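Local coordinates for protein terminal uridylyltransferase 1 (Trypanosoma brucei, PDB 5HZD) that adds uridines to the 3' ends of guide RNAs, ribosomal RNAs and some mRNAs in the mitochondrion, as part of RNA editing, at residues V194-I199 / D274-E279; I199-N204 / T267-A272; K67-V72 / A314-D319; C309-A314 / T376-P381. One frame throughout, in Å; residues are numbered along the deposited sequence. Where two conformers were deposited one is given.

Contact 1 (V194-I199 / D274-E279); sequences VVARSI and DECRPE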
loop_
_atom_site.group_PDB
_atom_site.type_symbol
_atom_site.label_atom_id
_atom_site.label_comp_id
_atom_site.label_asym_id
_atom_site.label_seq_id
_atom_site.Cartn_x
_atom_site.Cartn_y
_atom_site.Cartn_z
ATOM N N VAL A 194 23.104 -19.014 10.034
ATOM C CA VAL A 194 24.316 -18.996 9.230
ATOM C C VAL A 194 24.073 -19.317 7.742
ATOM O O VAL A 194 24.674 -18.702 6.866
ATOM C CB VAL A 194 25.371 -19.932 9.855
ATOM C CG1 VAL A 194 24.804 -21.332 10.024
ATOM C CG2 VAL A 194 26.641 -19.957 9.027
ATOM N N VAL A 195 23.200 -20.274 7.464
ATOM C CA VAL A 195 22.927 -20.696 6.087
ATOM C C VAL A 195 22.329 -19.558 5.250
ATOM O O VAL A 195 22.669 -19.373 4.077
ATOM C CB VAL A 195 21.956 -21.897 6.095
ATOM C CG1 VAL A 195 21.602 -22.305 4.707
ATOM C CG2 VAL A 195 22.580 -23.068 6.843
ATOM N N ALA A 196 21.435 -18.794 5.860
ATOM C CA ALA A 196 20.799 -17.681 5.164
ATOM C C ALA A 196 21.774 -16.551 4.819
ATOM O O ALA A 196 21.533 -15.779 3.884
ATOM C CB ALA A 196 19.644 -17.149 5.988
ATOM N N ARG A 197 22.871 -16.438 5.563
ATOM C CA ARG A 197 23.867 -15.423 5.239
ATOM C C ARG A 197 25.095 -16.028 4.582
ATOM O O ARG A 197 26.167 -15.423 4.585
ATOM C CB ARG A 197 24.246 -14.563 6.453
ATOM C CG ARG A 197 24.652 -15.335 7.691
ATOM C CD ARG A 197 24.633 -14.413 8.913
ATOM N NE ARG A 197 24.826 -15.168 10.147
ATOM C CZ ARG A 197 26.015 -15.500 10.639
ATOM N NH1 ARG A 197 27.123 -15.138 10.007
ATOM N NH2 ARG A 197 26.100 -16.188 11.769
ATOM N N SER A 198 24.913 -17.194 3.976
ATOM C CA SER A 198 25.978 -17.828 3.195
ATOM C C SER A 198 25.634 -17.906 1.715
ATOM O O SER A 198 24.465 -18.042 1.339
ATOM C CB SER A 198 26.249 -19.235 3.698
ATOM O OG SER A 198 26.598 -19.196 5.085
ATOM N N ILE A 199 26.664 -17.836 0.883
ATOM C CA ILE A 199 26.488 -17.905 -0.570
ATOM C C ILE A 199 27.512 -18.861 -1.167
ATOM O O ILE A 199 28.478 -19.254 -0.511
ATOM C CB ILE A 199 26.661 -16.519 -1.232
ATOM C CG1 ILE A 199 28.059 -15.975 -0.933
ATOM C CG2 ILE A 199 25.574 -15.543 -0.749
ATOM C CD1 ILE A 199 28.314 -14.591 -1.502
ATOM N N ASP A 274 18.393 -23.230 -0.965
ATOM C CA ASP A 274 17.287 -22.909 -1.868
ATOM C C ASP A 274 16.079 -22.262 -1.210
ATOM O O ASP A 274 15.314 -21.576 -1.887
ATOM C CB ASP A 274 16.835 -24.151 -2.643
ATOM C CG ASP A 274 17.801 -24.537 -3.743
ATOM O OD1 ASP A 274 18.613 -23.678 -4.153
ATOM O OD2 ASP A 274 17.745 -25.696 -4.206
ATOM N N GLU A 275 15.889 -22.483 0.088
ATOM C CA GLU A 275 14.739 -21.900 0.790
ATOM C C GLU A 275 15.130 -20.935 1.910
ATOM O O GLU A 275 14.479 -19.904 2.106
ATOM C CB GLU A 275 13.825 -22.992 1.358
ATOM C CG GLU A 275 13.097 -23.812 0.306
ATOM C CD GLU A 275 11.839 -24.472 0.848
ATOM O OE1 GLU A 275 11.580 -24.368 2.069
ATOM O OE2 GLU A 275 11.106 -25.095 0.048
ATOM N N CYS A 276 16.188 -21.276 2.640
ATOM C CA CYS A 276 16.672 -20.448 3.737
ATOM C C CYS A 276 17.601 -19.347 3.212
ATOM O O CYS A 276 18.797 -19.575 3.010
ATOM C CB CYS A 276 17.417 -21.323 4.738
ATOM S SG CYS A 276 17.843 -20.484 6.254
ATOM N N ARG A 277 17.047 -18.155 3.019
ATOM C CA ARG A 277 17.726 -17.114 2.245
ATOM C C ARG A 277 17.548 -15.746 2.888
ATOM O O ARG A 277 16.721 -15.579 3.809
ATOM C CB ARG A 277 17.124 -17.114 0.828
ATOM C CG ARG A 277 17.478 -18.366 -0.000
ATOM C CD ARG A 277 16.812 -18.348 -1.373
ATOM N NE ARG A 277 17.603 -19.129 -2.322
ATOM C CZ ARG A 277 17.430 -19.082 -3.641
ATOM N NH1 ARG A 277 16.461 -18.318 -4.146
ATOM N NH2 ARG A 277 18.209 -19.804 -4.446
ATOM N N PRO A 278 18.305 -14.748 2.406
ATOM C CA PRO A 278 18.105 -13.362 2.843
ATOM C C PRO A 278 16.652 -12.853 2.675
ATOM O O PRO A 278 15.902 -13.345 1.805
ATOM C CB PRO A 278 19.037 -12.573 1.920
ATOM C CG PRO A 278 20.167 -13.555 1.648
ATOM C CD PRO A 278 19.482 -14.887 1.512
ATOM N N GLU A 279 16.278 -11.885 3.505
ATOM C CA GLU A 279 14.903 -11.335 3.565
ATOM C C GLU A 279 14.249 -11.033 2.210
ATOM O O GLU A 279 13.061 -11.330 1.993
ATOM C CB GLU A 279 14.880 -10.093 4.473
ATOM C CG GLU A 279 15.042 -10.385 5.986
ATOM C CD GLU A 279 16.489 -10.551 6.460
ATOM O OE1 GLU A 279 17.454 -10.519 5.644
ATOM O OE2 GLU A 279 16.701 -10.728 7.678
HETATM O O HOH W 1 21.262 -19.401 1.730
#
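The ring of Pro278 meets the carbonyl oxygen of Ala196 with two of its atoms. CD lies 3.3 Å from Ala196 O, and CG is nearly as close. The flat groups, two guanidiniums, lie back from the interface. The Arg277 guanidinium carries Asp274 O on one face, 3.4 Å above the plane and offset toward the rim. Its NE donates to the backbone oxygen of His273, and NH2 is 3.9 Å from Asp274 OD1, a long pairing of charges well out of plane. The Arg197 guanidinium covers Val194 CA with one face, again toward the rim. Its NH1 donates to Gln229 and to Leu244 O.

Across the contact the backbones come close without a direct hydrogen bond. One water joins them. It donates to Val195 O at 2.7 Å and to Cys276 O at 2.8 Å. It gives both acceptors a shared donor, and Val195 O also accepts from Ser198 N. Ala196 CA adds a CA-H...O contact to Cys276 O at 3.5 Å. Val195 CG1 approaches Cys276 CB at 4.3 Å. The nearness of Cys276 SG to Ala196 CB is less certain, because this cysteine has two conformers.

The contact ties the lead-in to strand 198-203 to the loop that runs from strand 267-271 toward strand 285-288 of the catalytic palm sheet. Strand 239-244 borders segment 194-199, with backbone bonds from Arg197 to Leu244 and from Ile199 to Ala242. Pro278 rests on helix 247-254 and on Gln92 of helix 80-100, where Glu279 forms a salt bridge with Arg88.

Contact 2 (I199-N204 / T267-A272); sequences IRFILN and TKVQPA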
loop_
_atom_site.group_PDB
_atom_site.type_symbol
_atom_site.label_atom_id
_atom_site.label_comp_id
_atom_site.label_asym_id
_atom_site.label_seq_id
_atom_site.Cartn_x
_atom_site.Cartn_y
_atom_site.Cartn_z
ATOM N N ILE A 199 26.664 -17.836 0.883
ATOM C CA ILE A 199 26.488 -17.905 -0.570
ATOM C C ILE A 199 27.512 -18.861 -1.167
ATOM O O ILE A 199 28.478 -19.254 -0.511
ATOM C CB ILE A 199 26.661 -16.519 -1.232
ATOM C CG1 ILE A 199 28.059 -15.975 -0.933
ATOM C CG2 ILE A 199 25.574 -15.543 -0.749
ATOM C CD1 ILE A 199 28.314 -14.591 -1.502
ATOM N N ARG A 200 27.315 -19.221 -2.426
ATOM C CA ARG A 200 28.193 -20.138 -3.101
ATOM C C ARG A 200 28.517 -19.590 -4.476
ATOM O O ARG A 200 27.610 -19.241 -5.226
ATOM C CB ARG A 200 27.457 -21.445 -3.310
ATOM C CG ARG A 200 28.349 -22.631 -3.340
ATOM C CD ARG A 200 28.065 -23.532 -2.144
ATOM N NE ARG A 200 26.638 -23.791 -1.986
ATOM C CZ ARG A 200 25.915 -24.546 -2.808
ATOM N NH1 ARG A 200 26.477 -25.119 -3.866
ATOM N NH2 ARG A 200 24.622 -24.722 -2.572
ATOM N N PHE A 201 29.797 -19.547 -4.811
ATOM C CA PHE A 201 30.173 -19.241 -6.178
ATOM C C PHE A 201 30.519 -20.538 -6.901
ATOM O O PHE A 201 31.417 -21.254 -6.469
ATOM C CB PHE A 201 31.398 -18.334 -6.167
ATOM C CG PHE A 201 31.152 -16.987 -5.552
ATOM C CD1 PHE A 201 31.262 -16.801 -4.174
ATOM C CD2 PHE A 201 30.846 -15.890 -6.359
ATOM C CE1 PHE A 201 31.030 -15.551 -3.618
ATOM C CE2 PHE A 201 30.632 -14.639 -5.809
ATOM C CZ PHE A 201 30.719 -14.465 -4.433
ATOM N N ILE A 202 29.847 -20.842 -8.021
ATOM C CA ILE A 202 30.243 -21.974 -8.854
ATOM C C ILE A 202 31.056 -21.440 -10.023
ATOM O O ILE A 202 30.588 -20.542 -10.731
ATOM C CB ILE A 202 29.013 -22.714 -9.424
ATOM C CG1 ILE A 202 28.119 -23.190 -8.275
ATOM C CG2 ILE A 202 29.428 -23.851 -10.327
ATOM C CD1 ILE A 202 28.842 -23.958 -7.259
ATOM N N LEU A 203 32.251 -21.977 -10.207
ATOM C CA LEU A 203 33.129 -21.528 -11.284
ATOM C C LEU A 203 33.047 -22.471 -12.461
ATOM O O LEU A 203 32.793 -23.670 -12.291
ATOM C CB LEU A 203 34.588 -21.469 -10.793
ATOM C CG LEU A 203 34.951 -20.317 -9.847
ATOM C CD1 LEU A 203 34.284 -20.445 -8.462
ATOM C CD2 LEU A 203 36.467 -20.248 -9.721
ATOM N N ASN A 204 33.313 -21.958 -13.662
ATOM C CA ASN A 204 33.269 -22.806 -14.852
ATOM C C ASN A 204 34.527 -23.637 -15.133
ATOM O O ASN A 204 34.635 -24.313 -16.160
ATOM C CB ASN A 204 32.847 -21.975 -16.082
ATOM C CG ASN A 204 33.911 -20.997 -16.491
ATOM O OD1 ASN A 204 34.851 -20.749 -15.733
ATOM N ND2 ASN A 204 33.783 -20.432 -17.683
ATOM N N THR A 267 32.293 -16.968 -12.890
ATOM C CA THR A 267 31.526 -17.416 -11.724
ATOM C C THR A 267 30.041 -17.182 -11.874
ATOM O O THR A 267 29.601 -16.280 -12.597
ATOM C CB THR A 267 31.951 -16.694 -10.419
ATOM O OG1 THR A 267 31.704 -15.282 -10.532
ATOM C CG2 THR A 267 33.409 -16.915 -10.115
ATOM N N LYS A 268 29.253 -18.005 -11.186
ATOM C CA LYS A 268 27.843 -17.707 -10.955
ATOM C C LYS A 268 27.652 -17.820 -9.453
ATOM O O LYS A 268 28.396 -18.566 -8.799
ATOM C CB LYS A 268 26.968 -18.741 -11.643
ATOM C CG LYS A 268 27.080 -18.748 -13.165
ATOM C CD LYS A 268 26.153 -19.814 -13.763
ATOM C CE LYS A 268 25.568 -19.351 -15.093
ATOM N NZ LYS A 268 26.640 -18.971 -16.044
ATOM N N VAL A 269 26.692 -17.083 -8.907
ATOM C CA VAL A 269 26.539 -17.038 -7.446
ATOM C C VAL A 269 25.073 -17.104 -7.058
ATOM O O VAL A 269 24.196 -16.564 -7.750
ATOM C CB VAL A 269 27.204 -15.770 -6.862
ATOM C CG1 VAL A 269 26.477 -14.526 -7.360
ATOM C CG2 VAL A 269 27.195 -15.785 -5.315
ATOM N N GLN A 270 24.789 -17.782 -5.952
ATOM C CA GLN A 270 23.444 -17.722 -5.395
ATOM C C GLN A 270 23.514 -18.062 -3.916
ATOM O O GLN A 270 24.568 -18.450 -3.430
ATOM C CB GLN A 270 22.514 -18.672 -6.142
ATOM C CG GLN A 270 22.845 -20.128 -6.040
ATOM C CD GLN A 270 21.905 -20.937 -6.915
ATOM O OE1 GLN A 270 21.620 -20.543 -8.049
ATOM N NE2 GLN A 270 21.391 -22.049 -6.387
ATOM N N PRO A 271 22.410 -17.873 -3.176
ATOM C CA PRO A 271 22.484 -18.267 -1.760
ATOM C C PRO A 271 22.816 -19.749 -1.604
ATOM O O PRO A 271 22.477 -20.552 -2.482
ATOM C CB PRO A 271 21.069 -17.997 -1.258
ATOM C CG PRO A 271 20.578 -16.848 -2.157
ATOM C CD PRO A 271 21.142 -17.183 -3.501
ATOM N N ALA A 272 23.479 -20.104 -0.501
ATOM C CA ALA A 272 23.901 -21.483 -0.272
ATOM C C ALA A 272 22.725 -22.454 -0.126
ATOM O O ALA A 272 22.885 -23.650 -0.327
ATOM C CB ALA A 272 24.824 -21.562 0.948
#
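Lys268 O takes the shortest hydrogen bond between the strands, 2.8 Å from Ile202 N. Phe201 CA also approaches this oxygen, in a CA-H...O contact of 3.2 Å. Lys268 N returns a bond to Ile202 O, and Arg200 and Gln270 pair in the same reciprocal way.

Beyond the Arg200-Gln270 pair, a side chain adds a bond to the backbone of Ala272. Arg200 is bent at chi2 (114°) and again at chi3, and its NH2 donates to Ala272 O at 3.0 Å. The bond is fairly straight, at 165°. The oxygen lies in the guanidinium plane, while the donor is tilted from the carbonyl plane.

Strands 198-203 and 267-271 are antiparallel neighbours in a four-stranded sheet, with 267-271 outermost. The sheet lies between palm strands 174-177 and 285-288 in the chain, consistent with the inserted middle domain of trypanosomal TUTases.

Phe201, Val269, Leu203 and Thr267 share one face. Val269 CG2 makes a CH-pi contact 3.8 Å from the Phe201 ring centroid, 15° off the normal. Thr267 CB lies at the ring edge, and Thr267 CG2 touches Leu203 CG at 3.7 Å. Phe201 also packs on Leu215 and Val219 of helix 209-223.

Contact 3 (K67-V72 / A314-D319); sequences KKIFHV and AIVLKD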
loop_
_atom_site.group_PDB
_atom_site.type_symbol
_atom_site.label_atom_id
_atom_site.label_comp_id
_atom_site.label_asym_id
_atom_site.label_seq_id
_atom_site.Cartn_x
_atom_site.Cartn_y
_atom_site.Cartn_z
ATOM N N LYS A 67 -13.312 -2.552 20.780
ATOM C CA LYS A 67 -12.365 -3.575 21.205
ATOM C C LYS A 67 -11.998 -4.480 20.035
ATOM O O LYS A 67 -10.829 -4.848 19.854
ATOM C CB LYS A 67 -12.960 -4.375 22.362
ATOM C CG LYS A 67 -12.092 -5.513 22.878
ATOM C CD LYS A 67 -12.610 -6.057 24.226
ATOM C CE LYS A 67 -11.787 -7.305 24.617
ATOM N NZ LYS A 67 -12.270 -7.946 25.894
ATOM N N LYS A 68 -12.996 -4.862 19.245
ATOM C CA LYS A 68 -12.735 -5.677 18.047
ATOM C C LYS A 68 -11.871 -4.977 17.024
ATOM O O LYS A 68 -10.996 -5.601 16.408
ATOM C CB LYS A 68 -14.058 -6.110 17.400
ATOM C CG LYS A 68 -14.856 -7.083 18.226
ATOM C CD LYS A 68 -16.180 -7.379 17.513
ATOM C CE LYS A 68 -17.240 -7.833 18.490
ATOM N NZ LYS A 68 -16.714 -8.875 19.399
ATOM N N ILE A 69 -12.109 -3.676 16.836
ATOM C CA ILE A 69 -11.303 -2.844 15.944
ATOM C C ILE A 69 -9.838 -2.860 16.355
ATOM O O ILE A 69 -8.952 -3.079 15.516
ATOM C CB ILE A 69 -11.843 -1.394 15.936
ATOM C CG1 ILE A 69 -13.188 -1.366 15.215
ATOM C CG2 ILE A 69 -10.868 -0.453 15.227
ATOM C CD1 ILE A 69 -14.051 -0.129 15.518
ATOM N N PHE A 70 -9.573 -2.690 17.652
ATOM C CA PHE A 70 -8.187 -2.713 18.098
ATOM C C PHE A 70 -7.572 -4.108 17.981
ATOM O O PHE A 70 -6.364 -4.227 17.744
ATOM C CB PHE A 70 -8.027 -2.151 19.527
ATOM C CG PHE A 70 -7.728 -0.680 19.551
ATOM C CD1 PHE A 70 -8.764 0.240 19.579
ATOM C CD2 PHE A 70 -6.419 -0.228 19.491
ATOM C CE1 PHE A 70 -8.503 1.605 19.568
ATOM C CE2 PHE A 70 -6.143 1.134 19.471
ATOM C CZ PHE A 70 -7.179 2.045 19.526
ATOM N N HIS A 71 -8.379 -5.160 18.094
ATOM C CA HIS A 71 -7.846 -6.516 17.948
ATOM C C HIS A 71 -7.415 -6.768 16.505
ATOM O O HIS A 71 -6.333 -7.312 16.260
ATOM C CB HIS A 71 -8.871 -7.573 18.402
ATOM C CG HIS A 71 -8.346 -8.974 18.330
ATOM N ND1 HIS A 71 -7.713 -9.580 19.392
ATOM C CD2 HIS A 71 -8.328 -9.871 17.316
ATOM C CE1 HIS A 71 -7.339 -10.799 19.039
ATOM N NE2 HIS A 71 -7.695 -10.996 17.784
ATOM N N VAL A 72 -8.257 -6.382 15.552
ATOM C CA VAL A 72 -7.908 -6.491 14.136
ATOM C C VAL A 72 -6.640 -5.688 13.848
ATOM O O VAL A 72 -5.720 -6.175 13.172
ATOM C CB VAL A 72 -9.045 -6.008 13.221
ATOM C CG1 VAL A 72 -8.568 -5.972 11.770
ATOM C CG2 VAL A 72 -10.245 -6.927 13.355
ATOM N N ALA A 314 -8.662 2.763 10.012
ATOM C CA ALA A 314 -8.281 2.662 8.617
ATOM C C ALA A 314 -8.103 1.202 8.233
ATOM O O ALA A 314 -8.498 0.792 7.127
ATOM C CB ALA A 314 -6.987 3.416 8.380
ATOM N N ILE A 315 -7.533 0.412 9.133
ATOM C CA ILE A 315 -7.338 -1.027 8.863
ATOM C C ILE A 315 -8.655 -1.771 8.729
ATOM O O ILE A 315 -8.879 -2.536 7.760
ATOM C CB ILE A 315 -6.445 -1.624 9.954
ATOM C CG1 ILE A 315 -5.031 -1.044 9.795
ATOM C CG2 ILE A 315 -6.406 -3.156 9.872
ATOM C CD1 ILE A 315 -4.155 -1.331 11.034
ATOM N N VAL A 316 -9.575 -1.503 9.650
ATOM C CA VAL A 316 -10.880 -2.159 9.601
ATOM C C VAL A 316 -11.663 -1.722 8.374
ATOM O O VAL A 316 -12.323 -2.544 7.731
ATOM C CB VAL A 316 -11.687 -1.882 10.901
ATOM C CG1 VAL A 316 -13.148 -2.300 10.752
ATOM C CG2 VAL A 316 -11.038 -2.615 12.060
ATOM N N LEU A 317 -11.575 -0.444 8.009
ATOM C CA LEU A 317 -12.255 0.018 6.797
ATOM C C LEU A 317 -11.658 -0.563 5.520
ATOM O O LEU A 317 -12.381 -0.803 4.563
ATOM C CB LEU A 317 -12.254 1.543 6.720
ATOM C CG LEU A 317 -13.241 2.129 7.745
ATOM C CD1 LEU A 317 -13.098 3.652 7.787
ATOM C CD2 LEU A 317 -14.725 1.751 7.455
ATOM N N LYS A 318 -10.347 -0.777 5.476
ATOM C CA LYS A 318 -9.782 -1.407 4.276
ATOM C C LYS A 318 -10.377 -2.793 4.118
ATOM O O LYS A 318 -10.811 -3.153 3.015
ATOM C CB LYS A 318 -8.276 -1.558 4.413
ATOM C CG LYS A 318 -7.602 -2.262 3.191
ATOM C CD LYS A 318 -6.116 -2.392 3.500
ATOM C CE LYS A 318 -5.263 -2.401 2.247
ATOM N NZ LYS A 318 -5.722 -3.467 1.335
ATOM N N ASP A 319 -10.402 -3.573 5.205
ATOM C CA ASP A 319 -10.919 -4.928 5.124
ATOM C C ASP A 319 -12.415 -4.911 4.789
ATOM O O ASP A 319 -12.867 -5.677 3.945
ATOM C CB ASP A 319 -10.674 -5.699 6.439
ATOM C CG ASP A 319 -9.201 -5.962 6.701
ATOM O OD1 ASP A 319 -8.391 -5.805 5.755
ATOM O OD2 ASP A 319 -8.878 -6.340 7.859
#
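Val72 CB starts the contact against Val316 CG2, at 4.1 Å. The next atom, CG1, is anti to the backbone N (chi1 173°) and reaches into the second helix. There it meets Ile315 CG2 at 4.0 Å. The two side chains lie alongside one another and point opposite ways. CG1 also comes 3.9 Å from Asp319 OD2, tip to tip. This is van der Waals contact between a methyl and a carboxylate oxygen, and no hydrogen bond crosses the interface.

Val316 CG2 serves both residues of the first helix. Ile69 CG2 touches it at 3.8 Å. The Ile69 and Val316 side chains cross at about a right angle, and this one methyl meets CG2, CG1 and CB of the isoleucine at van der Waals distance. Ile69 also packs on Leu399 of helix 385-409, and Ile315 on Met115 and Met378.

The helix segments cross nearly perpendicularly, at 84°, with their axes 9.3 Å apart. Beta-branched side chains line the crossing. Helix 59-76 precedes the palm sheet in the chain and helix 310-324 follows it. The contact thus joins elements that flank the palm strands in sequence, consistent with a Cid1-like nucleotidyltransferase, whose second domain is built from both. Helix 310-324 also carries Lys318 and Lys322, which bind UTP, so the contact backs a helix of the nucleotide site.

Contact 4 (C309-A314 / T376-P381); sequences CARPGA and TPMIDP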
loop_
_atom_site.group_PDB
_atom_site.type_symbol
_atom_site.label_atom_id
_atom_site.label_comp_id
_atom_site.label_asym_id
_atom_site.label_seq_id
_atom_site.Cartn_x
_atom_site.Cartn_y
_atom_site.Cartn_z
ATOM N N CYS A 309 -6.846 6.327 17.412
ATOM C CA CYS A 309 -7.781 5.401 16.782
ATOM C C CYS A 309 -7.775 5.495 15.261
ATOM O O CYS A 309 -8.521 4.761 14.556
ATOM C CB CYS A 309 -9.198 5.644 17.309
ATOM S SG CYS A 309 -9.269 5.387 19.058
ATOM N N ALA A 310 -6.917 6.345 14.695
ATOM C CA ALA A 310 -6.987 6.539 13.251
ATOM C C ALA A 310 -6.439 5.365 12.442
ATOM O O ALA A 310 -7.051 4.938 11.449
ATOM C CB ALA A 310 -6.296 7.870 12.835
ATOM N N ARG A 311 -5.308 4.788 12.853
ATOM C CA ARG A 311 -4.860 3.600 12.112
ATOM C C ARG A 311 -5.784 2.386 12.294
ATOM O O ARG A 311 -6.104 1.716 11.306
ATOM C CB ARG A 311 -3.418 3.233 12.456
ATOM C CG ARG A 311 -2.389 4.243 11.941
ATOM C CD ARG A 311 -1.016 3.860 12.489
ATOM N NE ARG A 311 -0.960 4.069 13.924
ATOM C CZ ARG A 311 -0.017 3.553 14.700
ATOM N NH1 ARG A 311 0.925 2.772 14.175
ATOM N NH2 ARG A 311 -0.042 3.803 16.004
ATOM N N PRO A 312 -6.214 2.085 13.536
ATOM C CA PRO A 312 -7.116 0.933 13.672
ATOM C C PRO A 312 -8.376 1.075 12.819
ATOM O O PRO A 312 -8.810 0.117 12.146
ATOM C CB PRO A 312 -7.429 0.918 15.181
ATOM C CG PRO A 312 -6.135 1.416 15.784
ATOM C CD PRO A 312 -5.780 2.588 14.859
ATOM N N GLY A 313 -8.955 2.270 12.765
ATOM C CA GLY A 313 -10.128 2.433 11.926
ATOM C C GLY A 313 -9.819 2.264 10.448
ATOM O O GLY A 313 -10.631 1.716 9.720
ATOM N N ALA A 314 -8.662 2.763 10.012
ATOM C CA ALA A 314 -8.281 2.662 8.617
ATOM C C ALA A 314 -8.103 1.202 8.233
ATOM O O ALA A 314 -8.498 0.792 7.127
ATOM C CB ALA A 314 -6.987 3.416 8.380
ATOM N N THR A 376 5.978 2.542 14.655
ATOM C CA THR A 376 5.191 3.073 15.766
ATOM C C THR A 376 4.172 2.001 16.160
ATOM O O THR A 376 3.351 1.602 15.317
ATOM C CB THR A 376 4.384 4.321 15.319
ATOM O OG1 THR A 376 5.284 5.322 14.807
ATOM C CG2 THR A 376 3.623 4.887 16.502
ATOM N N PRO A 377 4.205 1.536 17.418
ATOM C CA PRO A 377 3.255 0.500 17.857
ATOM C C PRO A 377 1.814 0.952 17.656
ATOM O O PRO A 377 1.529 2.134 17.824
ATOM C CB PRO A 377 3.489 0.388 19.370
ATOM C CG PRO A 377 4.777 1.079 19.645
ATOM C CD PRO A 377 5.103 1.987 18.484
ATOM N N MET A 378 0.943 0.010 17.298
ATOM C CA MET A 378 -0.481 0.285 17.130
ATOM C C MET A 378 -1.150 0.842 18.384
ATOM O O MET A 378 -2.064 1.682 18.279
ATOM C CB MET A 378 -1.183 -0.998 16.646
ATOM C CG MET A 378 -2.567 -0.785 16.046
ATOM S SD MET A 378 -2.601 0.336 14.642
ATOM C CE MET A 378 -1.498 -0.453 13.486
ATOM N N ILE A 379 -0.712 0.376 19.561
ATOM C CA ILE A 379 -1.244 0.882 20.816
ATOM C C ILE A 379 -0.076 1.091 21.779
ATOM O O ILE A 379 0.898 0.326 21.780
ATOM C CB ILE A 379 -2.311 -0.064 21.400
ATOM C CG1 ILE A 379 -2.977 0.568 22.624
ATOM C CG2 ILE A 379 -1.705 -1.410 21.750
ATOM C CD1 ILE A 379 -4.301 -0.138 23.026
ATOM N N ASP A 380 -0.154 2.170 22.559
ATOM C CA ASP A 380 0.892 2.491 23.528
ATOM C C ASP A 380 0.940 1.370 24.570
ATOM O O ASP A 380 -0.031 1.126 25.273
ATOM C CB ASP A 380 0.504 3.814 24.188
ATOM C CG ASP A 380 1.523 4.314 25.199
ATOM O OD1 ASP A 380 2.513 3.614 25.489
ATOM O OD2 ASP A 380 1.296 5.433 25.720
ATOM N N PRO A 381 2.085 0.685 24.670
ATOM C CA PRO A 381 2.265 -0.458 25.571
ATOM C C PRO A 381 2.183 -0.068 27.040
ATOM O O PRO A 381 2.070 -0.946 27.895
ATOM C CB PRO A 381 3.687 -0.922 25.250
ATOM C CG PRO A 381 4.364 0.292 24.736
ATOM C CD PRO A 381 3.309 0.969 23.909
#
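Arg311, near the start of helix 310-324, reaches across to the loop between helices 336-349 and 385-409 and carries most of the contact. Its CB lies 3.7 Å from Met378 SD. Further out the chain bends at chi3, and the guanidinium ends against the loop backbone. NH1 donates to Thr376 O at 2.9 Å, with an angle of 160° at the hydrogen. NH2 donates to Pro377 O, also at 2.9 Å. Both oxygens lie close to the guanidinium plane, but each donor stands above the plane of its carbonyl. Thr376 CG2 packs near the same end, 3.9 Å from NH2.

Met378 covers one face of the group. Its SD stands 4.1 Å above the guanidinium plane, over the centre. Chi2 (58°) turns SD to this position, and the bend at chi3 sets CE, which comes within 4.1 Å of NH1.

Pro312 follows. Its ring atom CG is 3.9 Å from Met378 SD, and the thioether passes alongside the ring. Helix 59-76 lies behind them, with Ala73 touching both Pro312 and Met378.

NH1 has a further acceptor in Met115 O. The buried charge of Arg311 is thus met by three backbone carbonyls. Their dipoles probably stabilise the cation. The paired bonds hold the guanidinium's rotation and help to hold the loop, as do Met378 N to Asp77 and Thr376 to Gly116.

In the fold
Contacts 3 and 4 are buried and nearer the centre of the chain, with centres 10 Å apart. Both use helix 310-324 and share Ala314. They touch where Ile69 and Phe70 pack on Pro312, and Ile315 on Met378. Contacts 1 and 2 are only partly buried and lie farther out, with centres about 34 to 46 Å from those of the other two. They share Ile199 and strand 198-203, and a probable hydrogen bond between Ser198 O and Ala272 N joins them. Chemistry differs with place. Contact 2 is a backbone ladder, while contact 1, at its end, is bridged by water. Contact 3 is mainly apolar, and contact 4 buries an arginine among carbonyls.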